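Local coordinates for protein ribonuclease J (Methanolobus psychrophilus R15, PDB 5HAB) that probably degrades RNA as an exoribonuclease, with a metallo-beta-lactamase fold joined to a beta-CASP domain, at residues R39-I44 / I50-M55; V101-A106 / V191-D196; T179-I184 / D212-L217. The protein carries 1 engineered substitution. One frame throughout, in Å; residues are numbered along the deposited sequence.

In the fold
From the N terminus, contact 1 comes first and closes a short loop, pairing the two strands of the hairpin 41-46/49-53 before either of the others opens. Contacts 2 and 3 are long-range and cross: segment 179-184 of contact 3 lies between the segments of contact 2, and 212-217 follows after both. Segment 101-106 starts on strand 96-102, beside 49-53 in one mixed sheet, whereas 191-196 starts on strand 189-194 of the other. Contact 2 therefore bridges the two sheets at one end, while Ile44, Ile51 and Ile53 of contact 1 pack on Val182 and Ile184. Contact 3 lays helix 211-220 on the outer face of the second sheet.

Contact 1. Residues R39-I44 / I50-M55; sequences RNMTAI and IIIIDM
Thr42 and Ile53 form a hydrogen-bonded antiparallel pair, with Ile53 N to Thr42 O at 2.8 Å and almost straight (178° at the hydrogen). The return bond, from Thr42 N to Ile53 O, measures 3.0 Å. Two residues on, Ile44 and Ile51 repeat the pattern, with Ile44 N to Ile51 O at 2.9 Å. Between them Ala43 and Ile52 make a non-hydrogen-bonded pair, their CA atoms 4.4 Å apart. Beyond Ile53 the regular pairing gives way, though the backbones stay close: Met41 CA approaches Asp54 O at 3.3 Å in a CA-H...O contact.

The side chains sort onto two faces. On the face of Thr42, Ile44, Ile51 and Ile53, the CD1 methyl of Ile53 passes over Ile44 CG1 at 3.8 Å, the two side chains crossing at a slant. On the other, Ala43 CB meets the CG2 branch of Ile50 at 4.0 Å. Met41 has CG anti to its backbone N (chi1 -179°), then bends at chi3 to run alongside Met55, with its CE methyl against Met55 CG and CB. The CE to CG approach is too tight to be taken literally.

The polar ends find partners outside the hairpin: Thr42 OG1 bonds to Tyr34 OH, Asn40 ND2 to Asp108 O and Asp54 OD2 to Thr103 OG1. The hairpin lies inside the first mixed sheet, between strands 24-32 and 96-102. Ile44, Ile51 and Ile53 press on strand 179-186 of the facing sheet, while Met41 and Met55 lean on helix 113-116 on the other side.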
loop_
_atom_site.group_PDB
_atom_site.type_symbol
_atom_site.label_atom_id
_atom_site.label_comp_id
_atom_site.label_asym_id
_atom_site.label_seq_id
_atom_site.Cartn_x
_atom_site.Cartn_y
_atom_site.Cartn_z
ATOM N N ARG B 39 0.401 19.810 -16.866
ATOM C CA ARG B 39 0.798 20.920 -17.741
ATOM C C ARG B 39 1.352 20.442 -19.092
ATOM O O ARG B 39 2.499 20.706 -19.440
ATOM C CB ARG B 39 1.820 21.823 -17.028
ATOM C CG ARG B 39 3.072 21.127 -16.502
ATOM C CD ARG B 39 4.168 22.139 -16.186
ATOM N NE ARG B 39 5.369 21.496 -15.660
ATOM C CZ ARG B 39 6.439 22.154 -15.224
ATOM N NH1 ARG B 39 6.461 23.482 -15.244
ATOM N NH2 ARG B 39 7.488 21.484 -14.766
ATOM N N ASN B 40 0.526 19.744 -19.856
ATOM C CA ASN B 40 0.971 19.171 -21.120
ATOM C C ASN B 40 1.224 20.193 -22.224
ATOM O O ASN B 40 0.382 21.041 -22.513
ATOM C CB ASN B 40 -0.049 18.144 -21.596
ATOM C CG ASN B 40 -0.213 17.012 -20.610
ATOM O OD1 ASN B 40 0.683 16.184 -20.450
ATOM N ND2 ASN B 40 -1.338 16.993 -19.911
ATOM N N MET B 41 2.390 20.086 -22.846
ATOM C CA MET B 41 2.679 20.842 -24.053
ATOM C C MET B 41 3.789 20.157 -24.841
ATOM O O MET B 41 4.874 19.869 -24.310
ATOM C CB MET B 41 3.081 22.280 -23.728
ATOM C CG MET B 41 3.367 23.115 -24.971
ATOM S SD MET B 41 3.855 24.827 -24.658
ATOM C CE MET B 41 2.440 25.499 -23.835
ATOM N N THR B 42 3.507 19.901 -26.112
ATOM C CA THR B 42 4.479 19.282 -27.008
ATOM C C THR B 42 4.671 20.193 -28.220
ATOM O O THR B 42 3.777 20.950 -28.566
ATOM C CB THR B 42 4.022 17.865 -27.445
ATOM O OG1 THR B 42 3.885 17.033 -26.286
ATOM C CG2 THR B 42 5.013 17.221 -28.417
ATOM N N ALA B 43 5.847 20.164 -28.834
ATOM C CA ALA B 43 6.056 20.931 -30.055
ATOM C C ALA B 43 6.635 20.034 -31.138
ATOM O O ALA B 43 7.638 19.365 -30.925
ATOM C CB ALA B 43 6.971 22.132 -29.795
ATOM N N ILE B 44 5.973 20.001 -32.289
ATOM C CA ILE B 44 6.427 19.213 -33.425
ATOM C C ILE B 44 7.029 20.149 -34.466
ATOM O O ILE B 44 6.325 20.956 -35.060
ATOM C CB ILE B 44 5.279 18.392 -34.045
ATOM C CG1 ILE B 44 4.565 17.545 -32.985
ATOM C CG2 ILE B 44 5.797 17.525 -35.191
ATOM C CD1 ILE B 44 5.469 16.563 -32.276
ATOM N N ILE B 50 6.732 25.072 -36.904
ATOM C CA ILE B 50 6.411 24.383 -35.654
ATOM C C ILE B 50 4.905 24.298 -35.413
ATOM O O ILE B 50 4.194 25.292 -35.524
ATOM C CB ILE B 50 7.102 25.070 -34.462
ATOM C CG1 ILE B 50 8.616 25.109 -34.673
ATOM C CG2 ILE B 50 6.760 24.358 -33.157
ATOM C CD1 ILE B 50 9.360 25.847 -33.585
ATOM N N ILE B 51 4.431 23.099 -35.085
ATOM C CA ILE B 51 3.064 22.886 -34.619
ATOM C C ILE B 51 3.090 22.603 -33.118
ATOM O O ILE B 51 3.624 21.590 -32.698
ATOM C CB ILE B 51 2.392 21.730 -35.379
ATOM C CG1 ILE B 51 2.552 21.921 -36.886
ATOM C CG2 ILE B 51 0.922 21.598 -34.985
ATOM C CD1 ILE B 51 1.728 23.056 -37.443
ATOM N N ILE B 52 2.532 23.495 -32.310
ATOM C CA ILE B 52 2.381 23.231 -30.885
ATOM C C ILE B 52 1.149 22.357 -30.683
ATOM O O ILE B 52 0.120 22.563 -31.324
ATOM C CB ILE B 52 2.289 24.542 -30.067
ATOM C CG1 ILE B 52 3.610 25.311 -30.125
ATOM C CG2 ILE B 52 1.942 24.257 -28.617
ATOM C CD1 ILE B 52 3.571 26.655 -29.403
ATOM N N ILE B 53 1.266 21.360 -29.810
ATOM C CA ILE B 53 0.142 20.500 -29.464
ATOM C C ILE B 53 -0.126 20.584 -27.962
ATOM O O ILE B 53 0.719 20.196 -27.133
ATOM C CB ILE B 53 0.376 19.049 -29.900
ATOM C CG1 ILE B 53 0.821 18.988 -31.363
ATOM C CG2 ILE B 53 -0.892 18.239 -29.715
ATOM C CD1 ILE B 53 0.902 17.570 -31.917
ATOM N N ASP B 54 -1.292 21.151 -27.651
ATOM C CA ASP B 54 -1.849 21.267 -26.305
ATOM C C ASP B 54 -1.044 22.204 -25.410
ATOM O O ASP B 54 0.165 22.346 -25.559
ATOM C CB ASP B 54 -1.976 19.880 -25.660
ATOM C CG ASP B 54 -3.020 19.011 -26.354
ATOM O OD1 ASP B 54 -4.091 19.541 -26.725
ATOM O OD2 ASP B 54 -2.771 17.801 -26.539
ATOM N N MET B 55 -1.742 22.846 -24.480
ATOM C CA MET B 55 -1.140 23.770 -23.534
ATOM C C MET B 55 -1.907 23.638 -22.217
ATOM O O MET B 55 -2.844 24.398 -21.950
ATOM C CB MET B 55 -1.195 25.216 -24.051
ATOM C CG MET B 55 -0.484 25.450 -25.387
ATOM S SD MET B 55 -0.381 27.184 -25.887
ATOM C CE MET B 55 -0.701 27.965 -24.329
#

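Contact 2. Residues V101-A106 / V191-D196; sequences VCTHGA and VVYACD. Engineered in segment 101-106: Ala106 (natural residue His). With nucleotides of chain D.
His104 has its CG in the crowded position between the backbone N and the carbonyl carbon (chi1 64°), which stands the imidazole up toward Asp196. The aspartate, on a backbone in the left-handed region, turns its CG away from its own carbonyl carbon (chi1 -87°) and offers the carboxylate to the ring edge. His104 NE2 then donates to Asp196 OD2 at 2.7 Å, with 156° at the hydrogen. The bond uses the anti lone pair of OD2, and ring and carboxylate are nearly coplanar; Asp196 CB also lies at the ring edge, 3.3 Å from His104 NE2. On the far side of the imidazole, ND1 accepts the backbone N-H of Ala106 at 3.0 Å. Held at both nitrogens, the ring has its rotation fixed. Ring stacking with His109 adds to this.

One residue earlier, Thr103 CG2 comes obliquely to Tyr193 CE1 at 3.8 Å, the two side chains crossing at about a right angle. Cys195 SG lies over one face of the phenol, toward its rim. From the neighbouring hairpin, Asp54 OD2 reaches Tyr193 OH in a weak hydrogen bond.

Ala106, an engineered replacement of the natural histidine, sits at the N-cap of helix 107-110, its CB 3.2 Å from OP2 of nucleotide A3 of chain D. Asp196 also packs against an RNA phosphate, and its OD2 lies close to Asp108 OD2. In the natural sequence, His104, residue 106, Asp108 and His109 would spell the HxHxDH motif of the metallo-beta-lactamase superfamily. The cluster with Asp196 and His174 is consistent with the metal-dependent hydrolytic centre of that family, at the end of the two sheets.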
loop_
_atom_site.group_PDB
_atom_site.type_symbol
_atom_site.label_atom_id
_atom_site.label_comp_id
_atom_site.label_asym_id
_atom_site.label_seq_id
_atom_site.Cartn_x
_atom_site.Cartn_y
_atom_site.Cartn_z
ATOM N N VAL B 101 -2.415 23.224 -31.867
ATOM C CA VAL B 101 -3.493 22.238 -31.842
ATOM C C VAL B 101 -3.882 21.904 -30.407
ATOM O O VAL B 101 -3.023 21.715 -29.547
ATOM C CB VAL B 101 -3.109 20.959 -32.607
ATOM C CG1 VAL B 101 -4.220 19.918 -32.494
ATOM C CG2 VAL B 101 -2.845 21.271 -34.069
ATOM N N CYS B 102 -5.187 21.874 -30.151
ATOM C CA CYS B 102 -5.712 21.391 -28.881
ATOM C C CYS B 102 -6.555 20.152 -29.133
ATOM O O CYS B 102 -7.613 20.232 -29.759
ATOM C CB CYS B 102 -6.534 22.465 -28.185
ATOM S SG CYS B 102 -5.550 23.836 -27.568
ATOM N N THR B 103 -6.090 19.007 -28.639
ATOM C CA THR B 103 -6.725 17.739 -28.974
ATOM C C THR B 103 -8.033 17.537 -28.215
ATOM O O THR B 103 -8.862 16.725 -28.623
ATOM C CB THR B 103 -5.790 16.551 -28.689
ATOM O OG1 THR B 103 -5.203 16.710 -27.394
ATOM C CG2 THR B 103 -4.688 16.478 -29.737
ATOM N N HIS B 104 -8.221 18.279 -27.126
ATOM C CA HIS B 104 -9.531 18.348 -26.471
ATOM C C HIS B 104 -9.597 19.538 -25.522
ATOM O O HIS B 104 -8.630 20.288 -25.384
ATOM C CB HIS B 104 -9.862 17.045 -25.715
ATOM C CG HIS B 104 -8.940 16.740 -24.573
ATOM N ND1 HIS B 104 -8.793 17.576 -23.488
ATOM C CD2 HIS B 104 -8.149 15.668 -24.330
ATOM C CE1 HIS B 104 -7.931 17.047 -22.638
ATOM N NE2 HIS B 104 -7.527 15.886 -23.125
ATOM N N GLY B 105 -10.729 19.689 -24.840
ATOM C CA GLY B 105 -10.984 20.896 -24.080
ATOM C C GLY B 105 -10.888 20.845 -22.567
ATOM O O GLY B 105 -11.353 21.766 -21.893
ATOM N N ALA B 106 -10.276 19.797 -22.024
ATOM C CA ALA B 106 -10.088 19.706 -20.576
ATOM C C ALA B 106 -8.858 20.512 -20.179
ATOM O O ALA B 106 -8.011 20.804 -21.026
ATOM C CB ALA B 106 -9.951 18.259 -20.138
ATOM N N VAL B 191 3.650 12.314 -38.330
ATOM C CA VAL B 191 3.912 12.294 -36.900
ATOM C C VAL B 191 2.581 12.232 -36.169
ATOM O O VAL B 191 1.753 13.118 -36.309
ATOM C CB VAL B 191 4.726 13.511 -36.454
ATOM C CG1 VAL B 191 4.870 13.520 -34.941
ATOM C CG2 VAL B 191 6.098 13.510 -37.121
ATOM N N VAL B 192 2.370 11.180 -35.387
ATOM C CA VAL B 192 1.084 10.985 -34.735
ATOM C C VAL B 192 1.191 11.282 -33.247
ATOM O O VAL B 192 2.148 10.892 -32.581
ATOM C CB VAL B 192 0.543 9.565 -34.975
ATOM C CG1 VAL B 192 -0.783 9.370 -34.269
ATOM C CG2 VAL B 192 0.380 9.319 -36.465
ATOM N N TYR B 193 0.198 12.010 -32.755
ATOM C CA TYR B 193 0.086 12.395 -31.366
ATOM C C TYR B 193 -1.224 11.823 -30.836
ATOM O O TYR B 193 -2.313 12.154 -31.333
ATOM C CB TYR B 193 0.145 13.921 -31.248
ATOM C CG TYR B 193 -0.036 14.530 -29.871
ATOM C CD1 TYR B 193 -1.301 14.688 -29.320
ATOM C CD2 TYR B 193 1.055 14.999 -29.149
ATOM C CE1 TYR B 193 -1.476 15.273 -28.074
ATOM C CE2 TYR B 193 0.892 15.586 -27.905
ATOM C CZ TYR B 193 -0.378 15.721 -27.375
ATOM O OH TYR B 193 -0.554 16.307 -26.142
ATOM N N ALA B 194 -1.102 10.955 -29.835
ATOM C CA ALA B 194 -2.238 10.237 -29.275
ATOM C C ALA B 194 -2.167 10.265 -27.754
ATOM O O ALA B 194 -1.732 9.305 -27.119
ATOM C CB ALA B 194 -2.263 8.808 -29.777
ATOM N N CYS B 195 -2.616 11.374 -27.178
ATOM C CA CYS B 195 -2.526 11.585 -25.741
ATOM C C CYS B 195 -3.901 11.927 -25.169
ATOM O O CYS B 195 -4.716 12.564 -25.838
ATOM C CB CYS B 195 -1.521 12.694 -25.439
ATOM S SG CYS B 195 0.152 12.369 -26.054
ATOM N N ASP B 196 -4.141 11.508 -23.930
ATOM C CA ASP B 196 -5.464 11.588 -23.302
ATOM C C ASP B 196 -6.499 10.870 -24.152
ATOM O O ASP B 196 -7.448 11.475 -24.650
ATOM C CB ASP B 196 -5.884 13.036 -23.072
ATOM C CG ASP B 196 -5.377 13.585 -21.761
ATOM O OD1 ASP B 196 -4.538 12.924 -21.119
ATOM O OD2 ASP B 196 -5.828 14.675 -21.365
ATOM P P A D 3 -11.207 19.289 -16.009
ATOM O OP1 A D 3 -12.530 19.704 -16.543
ATOM O OP2 A D 3 -10.156 18.824 -16.948
ATOM O "O5'" A D 3 -10.596 20.499 -15.168
ATOM C "C5'" A D 3 -11.420 21.308 -14.338
ATOM C "C4'" A D 3 -11.440 20.809 -12.914
ATOM O "O4'" A D 3 -10.214 21.169 -12.227
ATOM C "C3'" A D 3 -12.537 21.369 -12.024
ATOM O "O3'" A D 3 -13.782 20.729 -12.232
ATOM C "C2'" A D 3 -11.974 21.157 -10.623
ATOM O "O2'" A D 3 -12.173 19.815 -10.200
ATOM C "C1'" A D 3 -10.475 21.373 -10.854
ATOM N N9 A D 3 -10.021 22.721 -10.453
ATOM C C8 A D 3 -9.862 23.854 -11.215
ATOM N N7 A D 3 -9.430 24.891 -10.533
ATOM C C5 A D 3 -9.294 24.409 -9.236
ATOM C C6 A D 3 -8.874 25.007 -8.030
ATOM N N6 A D 3 -8.494 26.283 -7.922
ATOM N N1 A D 3 -8.858 24.237 -6.918
ATOM C C2 A D 3 -9.236 22.956 -7.015
ATOM N N3 A D 3 -9.647 22.283 -8.086
ATOM C C4 A D 3 -9.654 23.074 -9.176
#

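Contact 3. Residues T179-I184 / D212-L217; sequences TVFVAI and DRLKEL
On the helix whose Leu214 and Leu217 face Phe181 and Ala183, the NH1 of Arg213 is gripped by two carboxylates: Glu220 in a salt bridge, and Glu216 in a second salt bridge, whose NH1 to OE1 hydrogen bond is weak at 3.4 Å. The NE of the same arginine pairs with Glu168 of strand 166-172, so the guanidinium ties the helix to the sheet beside the packing. Leu217 CG lies over the centre of one guanidinium face.

Across the interface the contact is wholly apolar. Phe181 presents a ring edge to Leu214: the CD2 methyl of the leucine lies near the ring plane, 3.8 Å from Phe181 CD2, and the two side chains cross at about a right angle. Two residues along the strand, Ala183 CB meets Leu217 CD1 at 4.1 Å. Leu214 has its CG anti to its carbonyl carbon (chi1 -63°), which carries the branched end nearer the strand than its first bond suggests.

Ala190 and Val192 of strand 189-194 also touch Leu217, and helix 413-423 touches both leucines through Met422 and Leu423. This is helix-on-sheet packing on the outer face of the second sheet, as in the alpha-beta/beta-alpha sandwich of metallo-beta-lactamase enzymes.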
loop_
_atom_site.group_PDB
_atom_site.type_symbol
_atom_site.label_atom_id
_atom_site.label_comp_id
_atom_site.label_asym_id
_atom_site.label_seq_id
_atom_site.Cartn_x
_atom_site.Cartn_y
_atom_site.Cartn_z
ATOM N N THR B 179 -12.677 14.256 -28.752
ATOM C CA THR B 179 -11.228 14.143 -28.596
ATOM C C THR B 179 -10.611 13.507 -29.845
ATOM O O THR B 179 -11.196 12.592 -30.441
ATOM C CB THR B 179 -10.857 13.318 -27.342
ATOM O OG1 THR B 179 -11.387 13.958 -26.174
ATOM C CG2 THR B 179 -9.349 13.208 -27.194
ATOM N N VAL B 180 -9.442 13.999 -30.254
ATOM C CA VAL B 180 -8.807 13.504 -31.475
ATOM C C VAL B 180 -7.331 13.117 -31.293
ATOM O O VAL B 180 -6.610 13.710 -30.486
ATOM C CB VAL B 180 -8.936 14.551 -32.607
ATOM C CG1 VAL B 180 -10.399 14.778 -32.963
ATOM C CG2 VAL B 180 -8.270 15.870 -32.212
ATOM N N PHE B 181 -6.898 12.103 -32.039
ATOM C CA PHE B 181 -5.492 11.938 -32.378
ATOM C C PHE B 181 -5.177 12.996 -33.419
ATOM O O PHE B 181 -6.032 13.317 -34.255
ATOM C CB PHE B 181 -5.178 10.554 -32.969
ATOM C CG PHE B 181 -5.349 9.399 -32.013
ATOM C CD1 PHE B 181 -5.652 9.600 -30.682
ATOM C CD2 PHE B 181 -5.174 8.098 -32.465
ATOM C CE1 PHE B 181 -5.800 8.528 -29.826
ATOM C CE2 PHE B 181 -5.317 7.025 -31.615
ATOM C CZ PHE B 181 -5.631 7.238 -30.293
ATOM N N VAL B 182 -3.954 13.515 -33.417
ATOM C CA VAL B 182 -3.580 14.422 -34.497
ATOM C C VAL B 182 -2.404 13.849 -35.275
ATOM O O VAL B 182 -1.405 13.429 -34.696
ATOM C CB VAL B 182 -3.282 15.853 -33.968
ATOM C CG1 VAL B 182 -2.360 15.818 -32.774
ATOM C CG2 VAL B 182 -2.681 16.717 -35.068
ATOM N N ALA B 183 -2.559 13.795 -36.597
ATOM C CA ALA B 183 -1.497 13.359 -37.495
ATOM C C ALA B 183 -0.952 14.544 -38.288
ATOM O O ALA B 183 -1.686 15.216 -39.012
ATOM C CB ALA B 183 -1.996 12.273 -38.439
ATOM N N ILE B 184 0.338 14.802 -38.127
ATOM C CA ILE B 184 1.029 15.838 -38.870
ATOM C C ILE B 184 1.715 15.201 -40.073
ATOM O O ILE B 184 2.714 14.500 -39.936
ATOM C CB ILE B 184 2.025 16.589 -37.974
ATOM C CG1 ILE B 184 1.277 17.264 -36.825
ATOM C CG2 ILE B 184 2.817 17.607 -38.779
ATOM C CD1 ILE B 184 2.171 17.929 -35.829
ATOM N N ASP B 212 -9.552 1.614 -38.800
ATOM C CA ASP B 212 -9.240 1.549 -40.224
ATOM C C ASP B 212 -8.208 2.601 -40.613
ATOM O O ASP B 212 -7.203 2.295 -41.263
ATOM C CB ASP B 212 -10.509 1.736 -41.051
ATOM C CG ASP B 212 -11.454 0.560 -40.938
ATOM O OD1 ASP B 212 -11.002 -0.530 -40.527
ATOM O OD2 ASP B 212 -12.651 0.731 -41.249
ATOM N N ARG B 213 -8.468 3.844 -40.219
ATOM C CA ARG B 213 -7.569 4.940 -40.537
ATOM C C ARG B 213 -6.228 4.749 -39.846
ATOM O O ARG B 213 -5.189 5.069 -40.416
ATOM C CB ARG B 213 -8.183 6.285 -40.145
ATOM C CG ARG B 213 -7.335 7.484 -40.536
ATOM C CD ARG B 213 -7.034 7.471 -42.028
ATOM N NE ARG B 213 -6.122 8.543 -42.412
ATOM C CZ ARG B 213 -5.147 8.404 -43.304
ATOM N NH1 ARG B 213 -4.954 7.237 -43.902
ATOM N NH2 ARG B 213 -4.360 9.432 -43.594
ATOM N N LEU B 214 -6.249 4.215 -38.626
ATOM C CA LEU B 214 -5.010 3.954 -37.901
ATOM C C LEU B 214 -4.154 2.956 -38.671
ATOM O O LEU B 214 -2.942 3.147 -38.825
ATOM C CB LEU B 214 -5.296 3.427 -36.490
ATOM C CG LEU B 214 -6.045 4.348 -35.519
ATOM C CD1 LEU B 214 -6.236 3.675 -34.164
ATOM C CD2 LEU B 214 -5.334 5.679 -35.364
ATOM N N LYS B 215 -4.797 1.909 -39.185
ATOM C CA LYS B 215 -4.092 0.880 -39.944
ATOM C C LYS B 215 -3.523 1.458 -41.237
ATOM O O LYS B 215 -2.360 1.214 -41.588
ATOM C CB LYS B 215 -5.027 -0.289 -40.256
ATOM C CG LYS B 215 -5.546 -1.024 -39.034
ATOM C CD LYS B 215 -6.430 -2.194 -39.438
ATOM C CE LYS B 215 -7.168 -2.772 -38.243
ATOM N NZ LYS B 215 -8.054 -3.898 -38.645
ATOM N N GLU B 216 -4.354 2.227 -41.938
ATOM C CA GLU B 216 -3.922 2.918 -43.150
ATOM C C GLU B 216 -2.696 3.787 -42.886
ATOM O O GLU B 216 -1.720 3.699 -43.619
ATOM C CB GLU B 216 -5.057 3.766 -43.726
ATOM C CG GLU B 216 -6.142 2.952 -44.408
ATOM C CD GLU B 216 -7.181 3.823 -45.089
ATOM O OE1 GLU B 216 -7.319 5.001 -44.696
ATOM O OE2 GLU B 216 -7.861 3.328 -46.015
ATOM N N LEU B 217 -2.757 4.624 -41.849
ATOM C CA LEU B 217 -1.621 5.453 -41.434
ATOM C C LEU B 217 -0.380 4.607 -41.213
ATOM O O LEU B 217 0.715 4.966 -41.651
ATOM C CB LEU B 217 -1.934 6.229 -40.155
ATOM C CG LEU B 217 -2.434 7.663 -40.282
ATOM C CD1 LEU B 217 -2.707 8.218 -38.903
ATOM C CD2 LEU B 217 -1.405 8.515 -41.001
#